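Endo-1,3-beta-glucanase, family GH16 (PDB 4BPZ) probably cleaves internal beta-1,3-glucosidic bonds of algal laminarin, here represented by its calcium-binding family 16 catalytic domain. Local coordinates at residues A[48-53]-A[227-232]. The protein carries 1 engineered substitution. Sequence-based numbering, arbitrary orientation.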
loop_
_atom_site.group_PDB
_atom_site.type_symbol
_atom_site.label_atom_id
_atom_site.label_comp_id
_atom_site.label_asym_id
_atom_site.label_seq_id
_atom_site.Cartn_x
_atom_site.Cartn_y
_atom_site.Cartn_z
ATOM N N GLN A 48 -1.943 4.538 -14.550
ATOM C CA GLN A 48 -0.485 4.613 -14.481
ATOM C C GLN A 48 0.200 3.348 -14.973
ATOM O O GLN A 48 -0.356 2.223 -14.873
ATOM C CB GLN A 48 0.068 4.951 -13.089
ATOM C CG GLN A 48 0.061 3.778 -12.079
ATOM C CD GLN A 48 -1.288 3.264 -11.728
ATOM O OE1 GLN A 48 -1.455 2.024 -11.486
ATOM N NE2 GLN A 48 -2.265 4.076 -11.650
ATOM N N HIS A 49 1.466 3.487 -15.363
ATOM C CA HIS A 49 2.469 2.429 -15.243
ATOM C C HIS A 49 3.294 2.650 -13.998
ATOM O O HIS A 49 3.508 3.766 -13.560
ATOM C CB HIS A 49 3.411 2.402 -16.440
ATOM C CG HIS A 49 2.914 1.567 -17.588
ATOM N ND1 HIS A 49 2.507 0.313 -17.442
ATOM C CD2 HIS A 49 2.809 1.870 -18.940
ATOM C CE1 HIS A 49 2.120 -0.153 -18.643
ATOM N NE2 HIS A 49 2.330 0.796 -19.543
ATOM N N TYR A 50 3.758 1.536 -13.457
ATOM C CA TYR A 50 4.712 1.552 -12.346
ATOM C C TYR A 50 6.115 1.247 -12.858
ATOM O O TYR A 50 6.280 0.413 -13.721
ATOM C CB TYR A 50 4.282 0.550 -11.267
ATOM C CG TYR A 50 3.052 0.983 -10.502
ATOM C CD1 TYR A 50 3.026 2.198 -9.812
ATOM C CD2 TYR A 50 1.931 0.155 -10.399
ATOM C CE1 TYR A 50 1.934 2.579 -9.060
ATOM C CE2 TYR A 50 0.830 0.525 -9.654
ATOM C CZ TYR A 50 0.839 1.735 -8.972
ATOM O OH TYR A 50 -0.238 2.117 -8.196
ATOM N N THR A 51 7.107 1.993 -12.358
ATOM C CA THR A 51 8.500 1.848 -12.862
ATOM C C THR A 51 9.393 1.788 -11.661
ATOM O O THR A 51 9.048 2.154 -10.534
ATOM C CB THR A 51 8.930 2.961 -13.840
ATOM O OG1 THR A 51 9.574 4.035 -13.137
ATOM C CG2 THR A 51 7.822 3.411 -14.737
ATOM N N ASN A 52 10.663 1.372 -11.935
ATOM C CA ASN A 52 11.664 1.377 -10.873
ATOM C C ASN A 52 12.668 2.500 -11.021
ATOM O O ASN A 52 13.745 2.458 -10.444
ATOM C CB ASN A 52 12.378 0.019 -10.702
ATOM C CG ASN A 52 13.388 -0.271 -11.771
ATOM O OD1 ASN A 52 14.264 -1.223 -11.577
ATOM N ND2 ASN A 52 13.414 0.420 -12.794
ATOM N N ARG A 53 12.309 3.547 -11.780
ATOM C CA ARG A 53 13.195 4.640 -12.056
ATOM C C ARG A 53 13.244 5.646 -10.973
ATOM O O ARG A 53 12.292 5.811 -10.177
ATOM C CB ARG A 53 12.785 5.342 -13.367
ATOM C CG ARG A 53 12.627 4.450 -14.577
ATOM C CD ARG A 53 12.083 5.268 -15.702
ATOM N NE ARG A 53 10.762 5.758 -15.311
ATOM C CZ ARG A 53 10.145 6.827 -15.816
ATOM N NH1 ARG A 53 10.619 7.487 -16.853
ATOM N NH2 ARG A 53 9.020 7.269 -15.257
ATOM N N ASN A 227 2.313 2.570 -2.650
ATOM C CA ASN A 227 2.157 2.979 -4.050
ATOM C C ASN A 227 1.386 4.300 -4.140
ATOM O O ASN A 227 0.693 4.674 -3.186
ATOM C CB ASN A 227 1.463 1.905 -4.896
ATOM C CG ASN A 227 0.035 1.681 -4.495
ATOM O OD1 ASN A 227 -0.209 1.054 -3.461
ATOM N ND2 ASN A 227 -0.910 2.272 -5.202
ATOM N N ILE A 228 1.444 4.939 -5.300
ATOM C CA ILE A 228 0.419 5.959 -5.700
ATOM C C ILE A 228 -0.191 5.497 -6.990
ATOM O O ILE A 228 0.515 5.493 -8.006
ATOM C CB ILE A 228 0.969 7.389 -5.872
ATOM C CG1 ILE A 228 1.834 7.899 -4.719
ATOM C CG2 ILE A 228 -0.238 8.313 -6.118
ATOM C CD1 ILE A 228 2.521 9.215 -5.084
ATOM N N ALA A 229 -1.466 5.151 -7.008
ATOM C CA ALA A 229 -2.170 4.944 -8.279
ATOM C C ALA A 229 -2.675 6.296 -8.761
ATOM O O ALA A 229 -2.905 7.210 -7.970
ATOM C CB ALA A 229 -3.303 3.958 -8.061
ATOM N N MET A 230 -2.896 6.401 -10.045
ATOM C CA MET A 230 -3.503 7.619 -10.681
ATOM C C MET A 230 -4.831 7.241 -11.298
ATOM O O MET A 230 -4.933 6.288 -12.059
ATOM C CB MET A 230 -2.597 8.169 -11.715
ATOM C CG MET A 230 -1.321 8.802 -11.167
ATOM S SD MET A 230 -1.585 10.168 -9.966
ATOM C CE MET A 230 -2.535 11.340 -10.965
ATOM N N GLY A 231 -5.863 8.027 -10.979
ATOM C CA GLY A 231 -7.183 7.755 -11.544
ATOM C C GLY A 231 -7.727 6.437 -11.045
ATOM O O GLY A 231 -7.477 5.968 -9.934
ATOM N N GLY A 232 -8.551 5.825 -11.919
ATOM C CA GLY A 232 -9.226 4.598 -11.531
ATOM C C GLY A 232 -10.290 4.783 -10.473
ATOM O O GLY A 232 -10.734 5.924 -10.171
#
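The Tyr50 side chain bridges two strands that have no backbone pairing with each other, its hydroxyl stopping against the amide of Asn227. Segments 48-50 and 227-230 run roughly antiparallel with axes 7.2 Å apart at closest; in the beta-sandwich (jelly roll) of GH16 enzymes, strand 48-50 pairs parallel, and strand 222-230 antiparallel, with strand 82-93. Side chains of 48-50 make the crossing, meeting both side-chain and backbone atoms of 227-230. With CG anti to its own carbonyl carbon (chi1 -71°), Tyr50 directs its ring at the other strand. Asn227 ND2 donates to Tyr50 OH at 3.1 Å, but the N-H...O angle of 133° marks this bond as weak, and the amide plane stands almost perpendicular to the ring (84°). The firmer fixing of that amide lies elsewhere: Asn227 OD1 accepts from NE1 of Trp115, a residue that contacts the bound glycan. Because the Asn227 side chain is itself about 5 Å from a bound glucose unit, the contact is consistent with a second shell behind the sugar cleft. The Tyr50 ring also meets backbone: CE1 approaches Ile228 O at 3.4 Å, with the oxygen near the ring plane at the edge, and Ser84 OG is hydrogen-bonded to the same carbonyl. Farther along, the methyl CB of Ala229 lies 3.6 Å from Tyr50 OH. Gln48 packs alongside; its CG sits 3.7 Å above one face of the Tyr50 ring, offset toward the rim, while its CD comes to 3.9 Å from Ala229 CA. Trp42 meets the Tyr50 ring edge-to-face. All touching residues are buried. Where strand 48-50 ends, Thr51 forms an ST turn, its OG1 accepting from Arg53 N, and Arg53 NE reaches that same oxygen at 3.0 Å, in the guanidinium plane.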